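Local coordinates for NO-binding heme-dependent sensor protein (Shewanella oneidensis, PDB 4U9B) that probably senses nitric oxide through a bound heme, whose iron carries the gas here in a signalling domain of the H-NOX family, at residues V101-V106 with P113-I118; T163-H166 with H171-L174. One frame throughout, in Å; residues are numbered along the deposited sequence.

Contact 1 of 2, residues V101-V106 with P113-I118; sequences VIHLEV and PSLPHI. With HEM (protoporphyrin IX containing Fe), chain B; PO4 (phosphate ion), chain E.
Leu115 lays its CD1 methyl over one face of the His103 imidazole, 3.4 Å from His103 ND1, and the two side chains cross at a slant. His103 holds CG anti to its own backbone N (chi1 -166°), which brings a side chain rooted beside the contact over to Leu115. The ring is not on the iron, lying well beyond bonding distance. Because His103 is the residue known to bind this iron axially, the geometry matches a cleaved iron-histidine bond in the nitric oxide state. The other Leu115 methyl points to the porphyrin, CD2 standing 3.7 Å from heme C4D, and the bound nitric oxide touches both Leu115 and Ile102.

Val106 meets Leu115 tip to tip, CG1 to CD1 at 3.8 Å, and the same Val106 methyl rests on Pro113 CB. Its second methyl, CG2, approaches the heme meso carbon CHD at 3.4 Å. Ile102 spreads CG2 over pyrrole nitrogen NC and sets CD1 3.6 Å from the heme methyl CMC; with an alanine here both contacts disappear, which is likely to open a gap above that pyrrole and leave the nitric oxide less closely lined.

The loop is fixed to the heme by a nearly straight hydrogen bond from Ser114 N to propionate oxygen O2D (2.6 Å, 172°). Lys2, Tyr132, Ser134 and Arg136 are also hydrogen-bonded to the heme. His117 ND1 donates to O2 of a phosphate, probably from the crystallisation liquor, at 3.0 Å.

Segments 101-106 and 113-118 thus bury 219 Å² between them through carbon contacts and a methyl on an imidazole face, while the loop's polar bond goes to the propionate; such a non-directional interface is consistent with a helix able to shift as the iron-histidine bond forms or breaks.

Contact 2 of 2, residues T163-H166 with H171-L174; sequences TCMH and HCML. With ZN (zinc ion), chain D.
One face of the His171 imidazole carries the Thr163 methyl in a CH-pi contact, CG2 lying 4.2 Å from the ring centroid and 27° off the normal, while a water sits in the ring plane at the edge, 2.8 Å from His171 NE2. That water also reaches Thr163 OG1. The CB of His171 points away from segment 163-166, but CG stands between the backbone N and the carbonyl carbon (chi1 70°), and this turn carries the ring back to the methyl.

The residues belong to a beta hairpin, strands 156-163 and 172-179, that carries three ligands of a zinc site built from three cysteines and one histidine: His161 and Cys172 on the strands and Cys164 in the connection. The hairpin is joined at its end by Met173 N donating to Thr163 O at 3.0 Å. Cys164 SG and Cys172 SG each bind zinc at 2.3 Å; Cys139, from helix 139-152, and His161 complete the site. The metal thereby ties the hairpin to that helix.

Met165 lies alongside the His171 backbone, its CG 3.6 Å from His171 C.

Both thiolates are also gripped by backbone amides, which would probably temper their negative charge: His166 N donates to Cys164 SG at 3.4 Å, and Met165 N points almost straight at Cys172 SG, 3.3 Å away at 170°.

Overall arrangement
Contact 1 closes along the chain before contact 2 opens; their centres are 19 Å apart and their nearest atoms about 7 Å, so they do not touch. What joins them is one antiparallel sheet. Strand 128-133 lies between strands 117-122 and 172-179, its backbone hydrogen-bonded to His117 through Ser133 and to Cys172 through Tyr132, and Tyr132 OH is also hydrogen-bonded to the heme. Contact 1 lines the gas pocket itself, whereas the Cys172 side chain of contact 2 is about 13 Å from the nitric oxide and that of Met165 about 8 Å from the heme. The zinc site thus lies on the same sheet but apart from the gas pocket.

Contact 1 of 2, residues V101-V106 with P113-I118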
loop_
_atom_site.group_PDB
_atom_site.type_symbol
_atom_site.label_atom_id
_atom_site.label_comp_id
_atom_site.label_asym_id
_atom_site.label_seq_id
_atom_site.Cartn_x
_atom_site.Cartn_y
_atom_site.Cartn_z
ATOM N N VAL A 101 9.008 12.750 -4.967
ATOM C CA VAL A 101 7.768 13.357 -5.427
ATOM C C VAL A 101 6.554 12.942 -4.596
ATOM O O VAL A 101 5.842 13.800 -4.084
ATOM C CB VAL A 101 7.523 13.014 -6.909
ATOM C CG1 VAL A 101 6.251 13.672 -7.424
ATOM C CG2 VAL A 101 8.714 13.457 -7.743
ATOM N N ILE A 102 6.315 11.638 -4.462
ATOM C CA ILE A 102 5.145 11.162 -3.725
ATOM C C ILE A 102 5.182 11.645 -2.280
ATOM O O ILE A 102 4.193 12.179 -1.776
ATOM C CB ILE A 102 5.041 9.621 -3.730
ATOM C CG1 ILE A 102 4.968 9.079 -5.164
ATOM C CG2 ILE A 102 3.824 9.160 -2.918
ATOM C CD1 ILE A 102 3.674 9.352 -5.878
ATOM N N HIS A 103 6.320 11.453 -1.618
ATOM C CA HIS A 103 6.488 11.852 -0.221
ATOM C C HIS A 103 6.130 13.324 -0.039
ATOM O O HIS A 103 5.398 13.686 0.886
ATOM C CB HIS A 103 7.926 11.593 0.236
ATOM C CG HIS A 103 8.117 11.653 1.722
ATOM N ND1 HIS A 103 8.004 10.544 2.530
ATOM C CD2 HIS A 103 8.425 12.688 2.541
ATOM C CE1 HIS A 103 8.228 10.892 3.787
ATOM N NE2 HIS A 103 8.484 12.185 3.819
ATOM N N LEU A 104 6.635 14.163 -0.938
ATOM C CA LEU A 104 6.371 15.595 -0.886
ATOM C C LEU A 104 4.892 15.910 -1.041
ATOM O O LEU A 104 4.320 16.648 -0.238
ATOM C CB LEU A 104 7.154 16.328 -1.982
ATOM C CG LEU A 104 6.888 17.836 -2.041
ATOM C CD1 LEU A 104 7.496 18.521 -0.835
ATOM C CD2 LEU A 104 7.407 18.437 -3.321
ATOM N N GLU A 105 4.282 15.371 -2.091
ATOM C CA GLU A 105 2.897 15.701 -2.404
ATOM C C GLU A 105 1.944 15.202 -1.321
ATOM O O GLU A 105 0.925 15.835 -1.052
ATOM C CB GLU A 105 2.502 15.124 -3.767
ATOM C CG GLU A 105 3.322 15.659 -4.946
ATOM C CD GLU A 105 3.285 17.175 -5.068
ATOM O OE1 GLU A 105 2.296 17.792 -4.625
ATOM O OE2 GLU A 105 4.254 17.749 -5.609
ATOM N N VAL A 106 2.270 14.074 -0.697
ATOM C CA VAL A 106 1.443 13.566 0.395
ATOM C C VAL A 106 1.550 14.484 1.607
ATOM O O VAL A 106 0.559 14.740 2.281
ATOM C CB VAL A 106 1.838 12.128 0.801
ATOM C CG1 VAL A 106 1.124 11.703 2.090
ATOM C CG2 VAL A 106 1.508 11.155 -0.323
ATOM N N PRO A 113 1.305 12.922 7.916
ATOM C CA PRO A 113 1.111 11.548 7.447
ATOM C C PRO A 113 2.196 10.628 7.986
ATOM O O PRO A 113 3.258 11.116 8.371
ATOM C CB PRO A 113 1.204 11.683 5.927
ATOM C CG PRO A 113 2.126 12.837 5.723
ATOM C CD PRO A 113 1.857 13.791 6.862
ATOM N N SER A 114 1.925 9.326 8.019
ATOM C CA SER A 114 2.911 8.333 8.427
ATOM C C SER A 114 3.307 7.493 7.221
ATOM O O SER A 114 2.667 6.489 6.904
ATOM C CB SER A 114 2.365 7.446 9.547
ATOM O OG SER A 114 2.151 8.201 10.727
ATOM N N LEU A 115 4.363 7.929 6.546
ATOM C CA LEU A 115 4.807 7.291 5.318
ATOM C C LEU A 115 5.971 6.355 5.594
ATOM O O LEU A 115 6.740 6.572 6.530
ATOM C CB LEU A 115 5.213 8.345 4.286
ATOM C CG LEU A 115 4.073 9.176 3.699
ATOM C CD1 LEU A 115 4.633 10.362 2.931
ATOM C CD2 LEU A 115 3.191 8.321 2.801
ATOM N N PRO A 116 6.106 5.303 4.778
ATOM C CA PRO A 116 7.266 4.427 4.931
ATOM C C PRO A 116 8.537 5.097 4.437
ATOM O O PRO A 116 8.466 6.060 3.673
ATOM C CB PRO A 116 6.910 3.226 4.060
ATOM C CG PRO A 116 6.044 3.795 2.995
ATOM C CD PRO A 116 5.229 4.860 3.681
ATOM N N HIS A 117 9.682 4.592 4.879
ATOM C CA HIS A 117 10.955 4.991 4.303
ATOM C C HIS A 117 11.189 4.165 3.052
ATOM O O HIS A 117 11.360 2.947 3.128
ATOM C CB HIS A 117 12.093 4.801 5.306
ATOM C CG HIS A 117 12.014 5.719 6.485
ATOM N ND1 HIS A 117 12.452 7.025 6.441
ATOM C CD2 HIS A 117 11.542 5.523 7.739
ATOM C CE1 HIS A 117 12.256 7.592 7.618
ATOM N NE2 HIS A 117 11.706 6.703 8.423
ATOM N N ILE A 118 11.175 4.831 1.903
ATOM C CA ILE A 118 11.361 4.163 0.628
ATOM C C ILE A 118 12.435 4.891 -0.171
ATOM O O ILE A 118 12.381 6.108 -0.338
ATOM C CB ILE A 118 10.032 4.081 -0.163
ATOM C CG1 ILE A 118 9.124 3.026 0.485
ATOM C CG2 ILE A 118 10.286 3.736 -1.632
ATOM C CD1 ILE A 118 7.761 2.862 -0.164
HETATM C CHA HEM B . 1.059 4.778 2.663
HETATM C CHB HEM B . 4.070 2.625 -0.455
HETATM C CHC HEM B . 2.189 5.168 -4.100
HETATM C CHD HEM B . 0.099 8.084 -0.837
HETATM C C1A HEM B . 1.898 3.856 2.088
HETATM C C2A HEM B . 2.253 2.560 2.633
HETATM C C3A HEM B . 3.082 1.973 1.764
HETATM C C4A HEM B . 3.281 2.868 0.647
HETATM C CMA HEM B . 3.728 0.583 1.896
HETATM C CAA HEM B . 1.763 1.965 3.974
HETATM C CBA HEM B . 2.374 2.712 5.162
HETATM C CGA HEM B . 3.720 2.162 5.583
HETATM O O1A HEM B . 4.294 2.694 6.574
HETATM O O2A HEM B . 4.234 1.202 4.952
HETATM C C1B HEM B . 3.795 3.075 -1.723
HETATM C C2B HEM B . 4.336 2.536 -2.950
HETATM C C3B HEM B . 3.825 3.251 -3.970
HETATM C C4B HEM B . 2.928 4.241 -3.401
HETATM C CMB HEM B . 5.346 1.365 -2.964
HETATM C CAB HEM B . 4.039 3.113 -5.496
HETATM C CBB HEM B . 4.498 2.004 -6.084
HETATM C C1C HEM B . 1.456 6.193 -3.537
HETATM C C2C HEM B . 0.733 7.210 -4.265
HETATM C C3C HEM B . 0.154 8.038 -3.388
HETATM C C4C HEM B . 0.486 7.559 -2.052
HETATM C CMC HEM B . 0.669 7.304 -5.804
HETATM C CAC HEM B . -0.716 9.253 -3.805
HETATM C CBC HEM B . -1.085 10.220 -2.958
HETATM C C1D HEM B . 0.078 7.418 0.368
HETATM C C2D HEM B . -0.705 7.829 1.510
HETATM C C3D HEM B . -0.407 6.801 2.598
HETATM C C4D HEM B . 0.529 5.871 2.014
HETATM C CMD HEM B . -1.654 9.040 1.609
HETATM C CAD HEM B . -0.983 6.755 4.023
HETATM C CBD HEM B . -0.092 7.546 4.978
HETATM C CGD HEM B . -0.682 7.470 6.361
HETATM O O1D HEM B . -1.480 6.533 6.606
HETATM O O2D HEM B . -0.358 8.337 7.218
HETATM N NA HEM B . 2.538 4.007 0.869
HETATM N NB HEM B . 2.939 4.107 -2.030
HETATM N NC HEM B . 1.283 6.437 -2.187
HETATM N ND HEM B . 0.790 6.266 0.702
HETATM FE FE HEM B . 2.048 5.326 -0.619
HETATM P P PO4 E . 14.839 8.625 4.283
HETATM O O1 PO4 E . 13.897 9.684 3.760
HETATM O O2 PO4 E . 14.259 7.258 4.010
HETATM O O3 PO4 E . 16.175 8.754 3.588
HETATM O O4 PO4 E . 15.024 8.806 5.770
#

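Contact 2 of 2, residues T163-H166 with H171-L174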
loop_
_atom_site.group_PDB
_atom_site.type_symbol
_atom_site.label_atom_id
_atom_site.label_comp_id
_atom_site.label_asym_id
_atom_site.label_seq_id
_atom_site.Cartn_x
_atom_site.Cartn_y
_atom_site.Cartn_z
ATOM N N THR A 163 15.436 -9.779 1.014
ATOM C CA THR A 163 15.691 -9.268 2.357
ATOM C C THR A 163 14.361 -8.747 2.872
ATOM O O THR A 163 13.668 -8.021 2.158
ATOM C CB THR A 163 16.748 -8.145 2.372
ATOM O OG1 THR A 163 17.954 -8.605 1.753
ATOM C CG2 THR A 163 17.051 -7.703 3.804
ATOM N N CYS A 164 13.992 -9.125 4.095
ATOM C CA CYS A 164 12.679 -8.767 4.622
ATOM C C CYS A 164 12.670 -8.598 6.134
ATOM O O CYS A 164 13.274 -9.381 6.868
ATOM C CB CYS A 164 11.647 -9.821 4.223
ATOM S SG CYS A 164 9.951 -9.380 4.660
ATOM N N MET A 165 11.960 -7.567 6.583
ATOM C CA MET A 165 11.813 -7.275 8.002
ATOM C C MET A 165 11.113 -8.402 8.751
ATOM O O MET A 165 11.341 -8.601 9.946
ATOM C CB MET A 165 11.026 -5.977 8.192
ATOM C CG MET A 165 11.689 -4.745 7.601
ATOM S SD MET A 165 10.712 -3.245 7.838
ATOM C CE MET A 165 10.950 -2.973 9.587
ATOM N N HIS A 166 10.251 -9.134 8.053
ATOM C CA HIS A 166 9.468 -10.184 8.695
ATOM C C HIS A 166 10.324 -11.377 9.112
ATOM O O HIS A 166 9.840 -12.274 9.804
ATOM C CB HIS A 166 8.347 -10.653 7.768
ATOM C CG HIS A 166 7.290 -9.621 7.533
ATOM N ND1 HIS A 166 6.481 -9.141 8.540
ATOM C CD2 HIS A 166 6.913 -8.972 6.406
ATOM C CE1 HIS A 166 5.650 -8.241 8.044
ATOM N NE2 HIS A 166 5.890 -8.122 6.751
ATOM N N HIS A 171 15.155 -3.852 7.372
ATOM C CA HIS A 171 14.630 -3.281 6.139
ATOM C C HIS A 171 14.278 -4.398 5.171
ATOM O O HIS A 171 14.689 -5.546 5.360
ATOM C CB HIS A 171 15.650 -2.341 5.490
ATOM C CG HIS A 171 16.834 -3.051 4.911
ATOM N ND1 HIS A 171 17.915 -3.437 5.673
ATOM C CD2 HIS A 171 17.101 -3.457 3.647
ATOM C CE1 HIS A 171 18.800 -4.045 4.902
ATOM N NE2 HIS A 171 18.329 -4.072 3.669
ATOM N N CYS A 172 13.517 -4.053 4.138
ATOM C CA CYS A 172 13.265 -4.957 3.024
ATOM C C CYS A 172 13.955 -4.425 1.782
ATOM O O CYS A 172 14.130 -3.217 1.627
ATOM C CB CYS A 172 11.771 -5.106 2.749
ATOM S SG CYS A 172 10.791 -5.593 4.171
ATOM N N MET A 173 14.333 -5.343 0.904
ATOM C CA MET A 173 14.907 -5.002 -0.388
ATOM C C MET A 173 14.076 -5.653 -1.480
ATOM O O MET A 173 14.035 -6.878 -1.597
ATOM C CB MET A 173 16.363 -5.461 -0.475
ATOM C CG MET A 173 17.082 -4.999 -1.732
ATOM S SD MET A 173 17.036 -3.205 -1.962
ATOM C CE MET A 173 17.741 -2.652 -0.414
ATOM N N LEU A 174 13.389 -4.820 -2.252
ATOM C CA LEU A 174 12.566 -5.282 -3.357
ATOM C C LEU A 174 13.254 -4.957 -4.674
ATOM O O LEU A 174 13.373 -3.791 -5.049
ATOM C CB LEU A 174 11.175 -4.643 -3.309
ATOM C CG LEU A 174 10.204 -5.201 -2.261
ATOM C CD1 LEU A 174 10.677 -4.910 -0.848
ATOM C CD2 LEU A 174 8.807 -4.642 -2.474
HETATM ZN ZN ZN D . 9.578 -7.455 3.544
HETATM O O HOH W 1 19.707 -5.857 2.059
#